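Local coordinates for protein putative cytochrome P450 154A1 (Streptomyces coelicolor, PDB 1ODO) that is a putative bacterial cytochrome P450, a haem protein that here binds protoporphyrin IX with its iron and 4-phenyl-1H-imidazole, at residues T23-T31 with A40-L48; P293-I301 with T308-L316. All coordinates share one frame; numbering follows the deposited sequence.

Contact 1: residues T23-T31 with A40-L48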
loop_
_atom_site.group_PDB
_atom_site.type_symbol
_atom_site.label_atom_id
_atom_site.label_comp_id
_atom_site.label_asym_id
_atom_site.label_seq_id
_atom_site.Cartn_x
_atom_site.Cartn_y
_atom_site.Cartn_z
ATOM N N THR A 23 -15.589 13.801 -6.985
ATOM C CA THR A 23 -16.734 13.137 -7.588
ATOM C C THR A 23 -17.343 12.114 -6.633
ATOM O O THR A 23 -18.566 12.027 -6.497
ATOM C CB THR A 23 -16.325 12.448 -8.901
ATOM O OG1 THR A 23 -15.742 13.421 -9.780
ATOM C CG2 THR A 23 -17.537 11.821 -9.578
ATOM N N LEU A 24 -16.495 11.342 -5.962
ATOM C CA LEU A 24 -16.996 10.345 -5.031
ATOM C C LEU A 24 -17.661 10.996 -3.823
ATOM O O LEU A 24 -18.761 10.612 -3.433
ATOM C CB LEU A 24 -15.859 9.435 -4.561
ATOM C CG LEU A 24 -15.381 8.356 -5.536
ATOM C CD1 LEU A 24 -14.080 7.730 -5.026
ATOM C CD2 LEU A 24 -16.472 7.292 -5.683
ATOM N N ARG A 25 -17.000 11.985 -3.228
ATOM C CA ARG A 25 -17.576 12.647 -2.066
ATOM C C ARG A 25 -18.858 13.420 -2.401
ATOM O O ARG A 25 -19.636 13.768 -1.513
ATOM C CB ARG A 25 -16.539 13.562 -1.400
ATOM C CG ARG A 25 -15.433 12.792 -0.648
ATOM C CD ARG A 25 -14.877 13.629 0.500
ATOM N NE ARG A 25 -14.479 14.947 0.020
ATOM C CZ ARG A 25 -13.291 15.234 -0.499
ATOM N NH1 ARG A 25 -12.351 14.297 -0.591
ATOM N NH2 ARG A 25 -13.060 16.452 -0.976
ATOM N N GLU A 26 -19.076 13.670 -3.686
ATOM C CA GLU A 26 -20.261 14.388 -4.149
ATOM C C GLU A 26 -21.507 13.533 -3.871
ATOM O O GLU A 26 -22.622 14.047 -3.764
ATOM C CB GLU A 26 -20.122 14.642 -5.653
ATOM C CG GLU A 26 -21.223 15.430 -6.301
ATOM C CD GLU A 26 -20.983 15.603 -7.795
ATOM O OE1 GLU A 26 -19.831 15.889 -8.179
ATOM O OE2 GLU A 26 -21.947 15.459 -8.578
ATOM N N GLY A 27 -21.307 12.222 -3.745
ATOM C CA GLY A 27 -22.424 11.327 -3.486
ATOM C C GLY A 27 -22.779 11.138 -2.021
ATOM O O GLY A 27 -23.629 10.316 -1.683
ATOM N N GLY A 28 -22.141 11.905 -1.147
ATOM C CA GLY A 28 -22.424 11.777 0.269
ATOM C C GLY A 28 -21.468 10.778 0.896
ATOM O O GLY A 28 -20.409 10.486 0.328
ATOM N N PRO A 29 -21.822 10.214 2.056
ATOM C CA PRO A 29 -20.960 9.245 2.740
ATOM C C PRO A 29 -20.603 8.000 1.932
ATOM O O PRO A 29 -19.508 7.459 2.081
ATOM C CB PRO A 29 -21.746 8.924 4.015
ATOM C CG PRO A 29 -23.175 9.202 3.631
ATOM C CD PRO A 29 -23.056 10.460 2.822
ATOM N N ALA A 30 -21.513 7.556 1.070
ATOM C CA ALA A 30 -21.262 6.372 0.254
ATOM C C ALA A 30 -21.885 6.492 -1.131
ATOM O O ALA A 30 -22.901 7.165 -1.311
ATOM C CB ALA A 30 -21.806 5.128 0.964
ATOM N N THR A 31 -21.266 5.833 -2.110
ATOM C CA THR A 31 -21.745 5.852 -3.484
ATOM C C THR A 31 -21.554 4.484 -4.130
ATOM O O THR A 31 -20.529 3.831 -3.929
ATOM C CB THR A 31 -20.977 6.881 -4.353
ATOM O OG1 THR A 31 -21.145 8.198 -3.818
ATOM C CG2 THR A 31 -21.499 6.854 -5.786
ATOM N N ALA A 40 -19.910 -1.948 -6.201
ATOM C CA ALA A 40 -19.778 -1.960 -4.754
ATOM C C ALA A 40 -20.009 -0.585 -4.165
ATOM O O ALA A 40 -20.035 0.422 -4.876
ATOM C CB ALA A 40 -18.386 -2.444 -4.368
ATOM N N TRP A 41 -20.167 -0.553 -2.850
ATOM C CA TRP A 41 -20.387 0.700 -2.157
ATOM C C TRP A 41 -19.054 1.335 -1.798
ATOM O O TRP A 41 -18.320 0.806 -0.963
ATOM C CB TRP A 41 -21.167 0.476 -0.861
ATOM C CG TRP A 41 -22.609 0.148 -1.058
ATOM C CD1 TRP A 41 -23.183 -1.089 -1.008
ATOM C CD2 TRP A 41 -23.671 1.075 -1.309
ATOM N NE1 TRP A 41 -24.541 -0.990 -1.205
ATOM C CE2 TRP A 41 -24.868 0.327 -1.393
ATOM C CE3 TRP A 41 -23.728 2.467 -1.469
ATOM C CZ2 TRP A 41 -26.114 0.924 -1.629
ATOM C CZ3 TRP A 41 -24.970 3.064 -1.704
ATOM C CH2 TRP A 41 -26.146 2.289 -1.781
ATOM N N SER A 42 -18.719 2.445 -2.448
ATOM C CA SER A 42 -17.469 3.128 -2.146
ATOM C C SER A 42 -17.843 3.978 -0.942
ATOM O O SER A 42 -18.832 4.704 -0.985
ATOM C CB SER A 42 -17.041 4.053 -3.282
ATOM O OG SER A 42 -16.210 5.093 -2.775
ATOM N N VAL A 43 -17.078 3.876 0.137
ATOM C CA VAL A 43 -17.367 4.659 1.330
ATOM C C VAL A 43 -16.201 5.607 1.583
ATOM O O VAL A 43 -15.055 5.167 1.683
ATOM C CB VAL A 43 -17.555 3.746 2.565
ATOM C CG1 VAL A 43 -17.792 4.591 3.808
ATOM C CG2 VAL A 43 -18.723 2.794 2.339
ATOM N N SER A 44 -16.480 6.906 1.671
ATOM C CA SER A 44 -15.415 7.875 1.912
ATOM C C SER A 44 -15.636 8.769 3.134
ATOM O O SER A 44 -14.881 9.712 3.360
ATOM C CB SER A 44 -15.159 8.722 0.652
ATOM O OG SER A 44 -16.345 9.329 0.170
ATOM N N ASP A 45 -16.680 8.478 3.909
ATOM C CA ASP A 45 -16.990 9.242 5.120
ATOM C C ASP A 45 -16.174 8.462 6.160
ATOM O O ASP A 45 -16.494 7.312 6.463
ATOM C CB ASP A 45 -18.488 9.144 5.434
ATOM C CG ASP A 45 -18.852 9.728 6.792
ATOM O OD1 ASP A 45 -17.945 10.012 7.597
ATOM O OD2 ASP A 45 -20.064 9.893 7.062
ATOM N N PRO A 46 -15.098 9.064 6.697
ATOM C CA PRO A 46 -14.260 8.378 7.687
ATOM C C PRO A 46 -14.971 7.871 8.939
ATOM O O PRO A 46 -14.586 6.846 9.497
ATOM C CB PRO A 46 -13.173 9.410 8.000
ATOM C CG PRO A 46 -13.870 10.707 7.787
ATOM C CD PRO A 46 -14.647 10.454 6.513
ATOM N N VAL A 47 -15.999 8.584 9.389
ATOM C CA VAL A 47 -16.725 8.153 10.582
ATOM C C VAL A 47 -17.410 6.827 10.255
ATOM O O VAL A 47 -17.272 5.839 10.979
ATOM C CB VAL A 47 -17.783 9.197 11.000
ATOM C CG1 VAL A 47 -18.618 8.669 12.163
ATOM C CG2 VAL A 47 -17.092 10.492 11.401
ATOM N N LEU A 48 -18.138 6.813 9.144
ATOM C CA LEU A 48 -18.843 5.615 8.710
ATOM C C LEU A 48 -17.845 4.504 8.391
ATOM O O LEU A 48 -18.041 3.345 8.762
ATOM C CB LEU A 48 -19.690 5.928 7.469
ATOM C CG LEU A 48 -20.405 4.748 6.805
ATOM C CD1 LEU A 48 -21.336 4.073 7.810
ATOM C CD2 LEU A 48 -21.199 5.249 5.595
HETATM O O HOH W 1 -17.863 11.090 1.515
#
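A30 and V43 face each other as a non-hydrogen-bonded antiparallel pair, A30 CB lying 4.1 Å from V43 CG2. V43 CG1 stands anti to the backbone N (chi1 177°), which leaves CG2 as the branch for A30. A30 CB also touches the W41 ring, obliquely, at CE3, and alanine is small enough to fit between the two. Next along, T31 and S42 form the hydrogen-bonded pair, with S42 N 2.7 Å from T31 O and T31 N 2.9 Å from S42 O. On the face of T31 and S42, L24 CD2 comes from the preceding helix to 3.7 Å from S42 OG, whose hydroxyl is hydrogen-bonded to S318. Past A30 the pairing runs out: S44 N still reaches P29 O at 3.1 Å, and S44 OG shares a water with G28 O. The P29 ring lays CB on D45 CB at 3.6 Å and on L48 CD2. D45 has CG anti to its backbone N (chi1 171°) and N-caps helix 46-52: V47 N comes to OD1 from above the carboxylate plane, 39° out of it. Helix, hairpin and capped helix belong to the mixed beta sheet region near the N terminus of the P450 fold.

Contact 2: residues P293-I301 with T308-L316; sequences PLRYAVTDI and TIARGEPIL. With HEM (protoporphyrin IX containing Fe), chain B.
R295 and I315 form an antiparallel hydrogen-bonded pair in the mixed beta sheet of the cytochrome P450 fold, their side chains on one face with R295 CB 4.0 Å from I315 CB. I315 N meets R295 O from above the carbonyl plane, 40° out of it. On the other face, the Y296 ring lies obliquely to P314 CA and stacks on W66. L294, its CG anti to the backbone N (chi1 -164°), runs alongside P314, pointing the same way; CD2 rests 3.7 Å from P314 CB while CD1 reaches L316 CD1. P314 suits its place opposite Y296, a non-hydrogen-bonded pair in which no N-H is needed across to that strand.

Opposite A297, residues A310 to E313 form a type II turn. G312 has the positive phi (89°) that glycine accepts easily, and its N gives a nearly straight bond to A297 O. A297 CB fits against I309 CG2 at 3.7 Å, where a small side chain leaves room for the branched one. D300 OD1 takes R311 N nearly along its C-O axis at 2.8 Å, tying the turn to the opposite segment. I301 and I309 form a hydrogen-bonded pair of a separate two-stranded sheet, bonded N to O in both directions, with their CB atoms facing.

R295 leads away from the sheet on an extended chain towards the haem. Its guanidinium meets the D-ring propionate at its edge, a two-pronged grip that suits a planar cation facing a carboxylate: NH1 lies 2.8 Å from HEM O1D and NH2 lies 2.9 Å from HEM O2D, while a water joins NH1 to I315 O.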
loop_
_atom_site.group_PDB
_atom_site.type_symbol
_atom_site.label_atom_id
_atom_site.label_comp_id
_atom_site.label_asym_id
_atom_site.label_seq_id
_atom_site.Cartn_x
_atom_site.Cartn_y
_atom_site.Cartn_z
ATOM N N PRO A 293 -9.987 -3.111 -2.142
ATOM C CA PRO A 293 -10.953 -4.174 -2.441
ATOM C C PRO A 293 -10.596 -5.360 -1.533
ATOM O O PRO A 293 -9.424 -5.705 -1.416
ATOM C CB PRO A 293 -10.691 -4.469 -3.912
ATOM C CG PRO A 293 -9.225 -4.244 -4.034
ATOM C CD PRO A 293 -8.974 -2.998 -3.208
ATOM N N LEU A 294 -11.570 -5.967 -0.863
ATOM C CA LEU A 294 -12.973 -5.591 -0.923
ATOM C C LEU A 294 -13.592 -6.168 0.354
ATOM O O LEU A 294 -13.024 -7.074 0.966
ATOM C CB LEU A 294 -13.621 -6.229 -2.157
ATOM C CG LEU A 294 -14.974 -5.721 -2.656
ATOM C CD1 LEU A 294 -14.862 -4.248 -3.036
ATOM C CD2 LEU A 294 -15.411 -6.554 -3.870
ATOM N N ARG A 295 -14.734 -5.631 0.770
ATOM C CA ARG A 295 -15.405 -6.115 1.970
ATOM C C ARG A 295 -16.851 -6.426 1.620
ATOM O O ARG A 295 -17.343 -5.985 0.584
ATOM C CB ARG A 295 -15.327 -5.076 3.090
ATOM C CG ARG A 295 -13.992 -5.095 3.831
ATOM C CD ARG A 295 -13.956 -4.039 4.929
ATOM N NE ARG A 295 -12.832 -4.223 5.845
ATOM C CZ ARG A 295 -11.569 -3.897 5.580
ATOM N NH1 ARG A 295 -11.236 -3.359 4.412
ATOM N NH2 ARG A 295 -10.635 -4.103 6.497
ATOM N N TYR A 296 -17.530 -7.181 2.476
ATOM C CA TYR A 296 -18.921 -7.543 2.224
ATOM C C TYR A 296 -19.781 -7.431 3.472
ATOM O O TYR A 296 -19.306 -7.625 4.586
ATOM C CB TYR A 296 -18.984 -8.974 1.677
ATOM C CG TYR A 296 -17.792 -9.289 0.809
ATOM C CD1 TYR A 296 -16.649 -9.879 1.350
ATOM C CD2 TYR A 296 -17.749 -8.862 -0.518
ATOM C CE1 TYR A 296 -15.485 -10.026 0.591
ATOM C CE2 TYR A 296 -16.596 -9.000 -1.282
ATOM C CZ TYR A 296 -15.469 -9.575 -0.724
ATOM O OH TYR A 296 -14.314 -9.656 -1.469
ATOM N N ALA A 297 -21.054 -7.114 3.274
ATOM C CA ALA A 297 -21.976 -6.984 4.390
ATOM C C ALA A 297 -22.454 -8.373 4.797
ATOM O O ALA A 297 -23.010 -9.112 3.983
ATOM C CB ALA A 297 -23.162 -6.114 3.989
ATOM N N VAL A 298 -22.221 -8.732 6.054
ATOM C CA VAL A 298 -22.634 -10.036 6.563
ATOM C C VAL A 298 -24.146 -10.026 6.768
ATOM O O VAL A 298 -24.805 -11.067 6.716
ATOM C CB VAL A 298 -21.929 -10.348 7.896
ATOM C CG1 VAL A 298 -22.361 -11.715 8.410
ATOM C CG2 VAL A 298 -20.417 -10.298 7.698
ATOM N N THR A 299 -24.685 -8.831 6.992
ATOM C CA THR A 299 -26.117 -8.645 7.204
ATOM C C THR A 299 -26.460 -7.256 6.666
ATOM O O THR A 299 -25.561 -6.478 6.353
ATOM C CB THR A 299 -26.473 -8.713 8.705
ATOM O OG1 THR A 299 -27.898 -8.721 8.861
ATOM C CG2 THR A 299 -25.894 -7.514 9.445
ATOM N N ASP A 300 -27.745 -6.944 6.542
ATOM C CA ASP A 300 -28.138 -5.631 6.039
ATOM C C ASP A 300 -27.548 -4.559 6.951
ATOM O O ASP A 300 -27.539 -4.715 8.174
ATOM C CB ASP A 300 -29.662 -5.477 6.035
ATOM C CG ASP A 300 -30.333 -6.211 4.884
ATOM O OD1 ASP A 300 -29.637 -6.822 4.044
ATOM O OD2 ASP A 300 -31.580 -6.165 4.823
ATOM N N ILE A 301 -27.063 -3.476 6.352
ATOM C CA ILE A 301 -26.477 -2.373 7.105
ATOM C C ILE A 301 -27.117 -1.056 6.665
ATOM O O ILE A 301 -27.165 -0.749 5.475
ATOM C CB ILE A 301 -24.951 -2.281 6.875
ATOM C CG1 ILE A 301 -24.276 -3.570 7.350
ATOM C CG2 ILE A 301 -24.387 -1.064 7.610
ATOM C CD1 ILE A 301 -22.795 -3.646 7.029
ATOM N N THR A 308 -29.784 1.194 2.154
ATOM C CA THR A 308 -29.242 0.007 2.798
ATOM C C THR A 308 -28.176 -0.751 2.025
ATOM O O THR A 308 -28.273 -0.911 0.807
ATOM C CB THR A 308 -30.377 -1.019 3.074
ATOM O OG1 THR A 308 -31.375 -0.430 3.913
ATOM C CG2 THR A 308 -29.824 -2.275 3.740
ATOM N N ILE A 309 -27.147 -1.201 2.739
ATOM C CA ILE A 309 -26.089 -1.967 2.107
ATOM C C ILE A 309 -26.671 -3.347 2.388
ATOM O O ILE A 309 -26.627 -3.828 3.523
ATOM C CB ILE A 309 -24.735 -1.833 2.823
ATOM C CG1 ILE A 309 -24.190 -0.413 2.649
ATOM C CG2 ILE A 309 -23.748 -2.853 2.246
ATOM C CD1 ILE A 309 -22.802 -0.208 3.240
ATOM N N ALA A 310 -27.255 -3.959 1.365
ATOM C CA ALA A 310 -27.864 -5.279 1.505
ATOM C C ALA A 310 -26.869 -6.385 1.817
ATOM O O ALA A 310 -25.708 -6.325 1.414
ATOM C CB ALA A 310 -28.640 -5.624 0.234
ATOM N N ARG A 311 -27.331 -7.394 2.548
ATOM C CA ARG A 311 -26.473 -8.518 2.904
ATOM C C ARG A 311 -25.879 -9.053 1.608
ATOM O O ARG A 311 -26.590 -9.215 0.617
ATOM C CB ARG A 311 -27.288 -9.629 3.580
ATOM C CG ARG A 311 -26.453 -10.835 3.993
ATOM C CD ARG A 311 -27.293 -11.913 4.669
ATOM N NE ARG A 311 -28.171 -12.589 3.720
ATOM C CZ ARG A 311 -29.021 -13.556 4.045
ATOM N NH1 ARG A 311 -29.114 -13.967 5.304
ATOM N NH2 ARG A 311 -29.779 -14.116 3.110
ATOM N N GLY A 312 -24.577 -9.313 1.614
ATOM C CA GLY A 312 -23.930 -9.830 0.422
ATOM C C GLY A 312 -23.383 -8.801 -0.553
ATOM O O GLY A 312 -22.680 -9.169 -1.490
ATOM N N GLU A 313 -23.693 -7.521 -0.358
ATOM C CA GLU A 313 -23.183 -6.499 -1.275
ATOM C C GLU A 313 -21.770 -6.087 -0.871
ATOM O O GLU A 313 -21.438 -6.065 0.316
ATOM C CB GLU A 313 -24.115 -5.285 -1.304
ATOM C CG GLU A 313 -25.480 -5.595 -1.896
ATOM C CD GLU A 313 -26.320 -4.355 -2.139
ATOM O OE1 GLU A 313 -26.243 -3.404 -1.331
ATOM O OE2 GLU A 313 -27.075 -4.338 -3.132
ATOM N N PRO A 314 -20.917 -5.763 -1.859
ATOM C CA PRO A 314 -19.532 -5.360 -1.582
ATOM C C PRO A 314 -19.380 -3.944 -1.053
ATOM O O PRO A 314 -20.213 -3.072 -1.307
ATOM C CB PRO A 314 -18.831 -5.530 -2.937
ATOM C CG PRO A 314 -19.748 -6.435 -3.717
ATOM C CD PRO A 314 -21.108 -5.959 -3.303
ATOM N N ILE A 315 -18.279 -3.731 -0.337
ATOM C CA ILE A 315 -17.955 -2.440 0.258
ATOM C C ILE A 315 -16.507 -2.108 -0.079
ATOM O O ILE A 315 -15.598 -2.875 0.240
ATOM C CB ILE A 315 -18.110 -2.493 1.787
ATOM C CG1 ILE A 315 -19.572 -2.761 2.144
ATOM C CG2 ILE A 315 -17.607 -1.191 2.416
ATOM C CD1 ILE A 315 -19.802 -3.075 3.613
ATOM N N LEU A 316 -16.303 -0.969 -0.729
ATOM C CA LEU A 316 -14.969 -0.523 -1.119
ATOM C C LEU A 316 -14.508 0.655 -0.263
ATOM O O LEU A 316 -15.076 1.739 -0.339
ATOM C CB LEU A 316 -14.976 -0.098 -2.590
ATOM C CG LEU A 316 -13.641 0.363 -3.183
ATOM C CD1 LEU A 316 -12.751 -0.848 -3.460
ATOM C CD2 LEU A 316 -13.910 1.134 -4.471
HETATM C CHA HEM B . -2.852 -4.304 4.916
HETATM C CHB HEM B . 1.789 -5.557 5.204
HETATM C CHC HEM B . 3.079 -1.152 3.707
HETATM C CHD HEM B . -1.556 0.074 3.402
HETATM C C1A HEM B . -1.717 -5.043 5.147
HETATM C C2A HEM B . -1.669 -6.425 5.614
HETATM C C3A HEM B . -0.378 -6.776 5.690
HETATM C C4A HEM B . 0.422 -5.630 5.281
HETATM C CMA HEM B . 0.205 -8.134 6.119
HETATM C CAA HEM B . -2.914 -7.277 5.942
HETATM C CBA HEM B . -3.404 -7.000 7.375
HETATM C CGA HEM B . -4.645 -7.780 7.808
HETATM O O1A HEM B . -5.522 -7.986 6.897
HETATM O O2A HEM B . -4.726 -8.145 8.980
HETATM C C1B HEM B . 2.546 -4.483 4.818
HETATM C C2B HEM B . 3.996 -4.484 4.752
HETATM C C3B HEM B . 4.369 -3.241 4.330
HETATM C C4B HEM B . 3.162 -2.470 4.133
HETATM C CMB HEM B . 4.892 -5.691 5.102
HETATM C CAB HEM B . 5.785 -2.687 4.082
HETATM C CBB HEM B . 6.657 -2.581 5.344
HETATM C C1C HEM B . 1.914 -0.427 3.501
HETATM C C2C HEM B . 1.882 0.968 3.034
HETATM C C3C HEM B . 0.578 1.313 2.943
HETATM C C4C HEM B . -0.190 0.156 3.353
HETATM C CMC HEM B . 3.165 1.799 2.722
HETATM C CAC HEM B . -0.094 2.639 2.498
HETATM C CBC HEM B . 0.464 3.936 3.094
HETATM C C1D HEM B . -2.322 -0.995 3.777
HETATM C C2D HEM B . -3.766 -1.032 3.794
HETATM C C3D HEM B . -4.135 -2.266 4.211
HETATM C C4D HEM B . -2.916 -2.999 4.469
HETATM C CMD HEM B . -4.675 0.144 3.385
HETATM C CAD HEM B . -5.576 -2.782 4.346
HETATM C CBD HEM B . -6.441 -2.211 5.475
HETATM C CGD HEM B . -7.813 -2.836 5.332
HETATM O O1D HEM B . -8.753 -2.127 4.953
HETATM O O2D HEM B . -7.893 -4.063 5.570
HETATM N NA HEM B . -0.433 -4.588 4.962
HETATM N NB HEM B . 2.057 -3.241 4.427
HETATM N NC HEM B . 0.638 -0.895 3.693
HETATM N ND HEM B . -1.803 -2.219 4.190
HETATM FE FE HEM B . 0.099 -2.726 4.329
HETATM O O HOH W 2 -12.914 -2.592 1.706
#

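From the N terminus, helix 17-25 leads through a turn into strand 30-35, and contact 1 closes when the hairpin brings strand 38-43 back beside it and leads into helix 46-52. Some 245 residues later the chain enters strand 292-297; contact 2 closes a second, short loop when strand 308-309 pairs with strand 301-302 and strand 314-317 then returns along strand 292-297. The two follow in series, neither nested nor crossed. They meet in one mixed sheet, where strand 38-43 neighbours strand 314-317: W41 O and W41 N probably bond to L316 N and P314 O, and A40 CB packs on P314 CB. Contact 1 thus ties the N-terminal helices to this sheet, and contact 2 carries it on to the haem propionate.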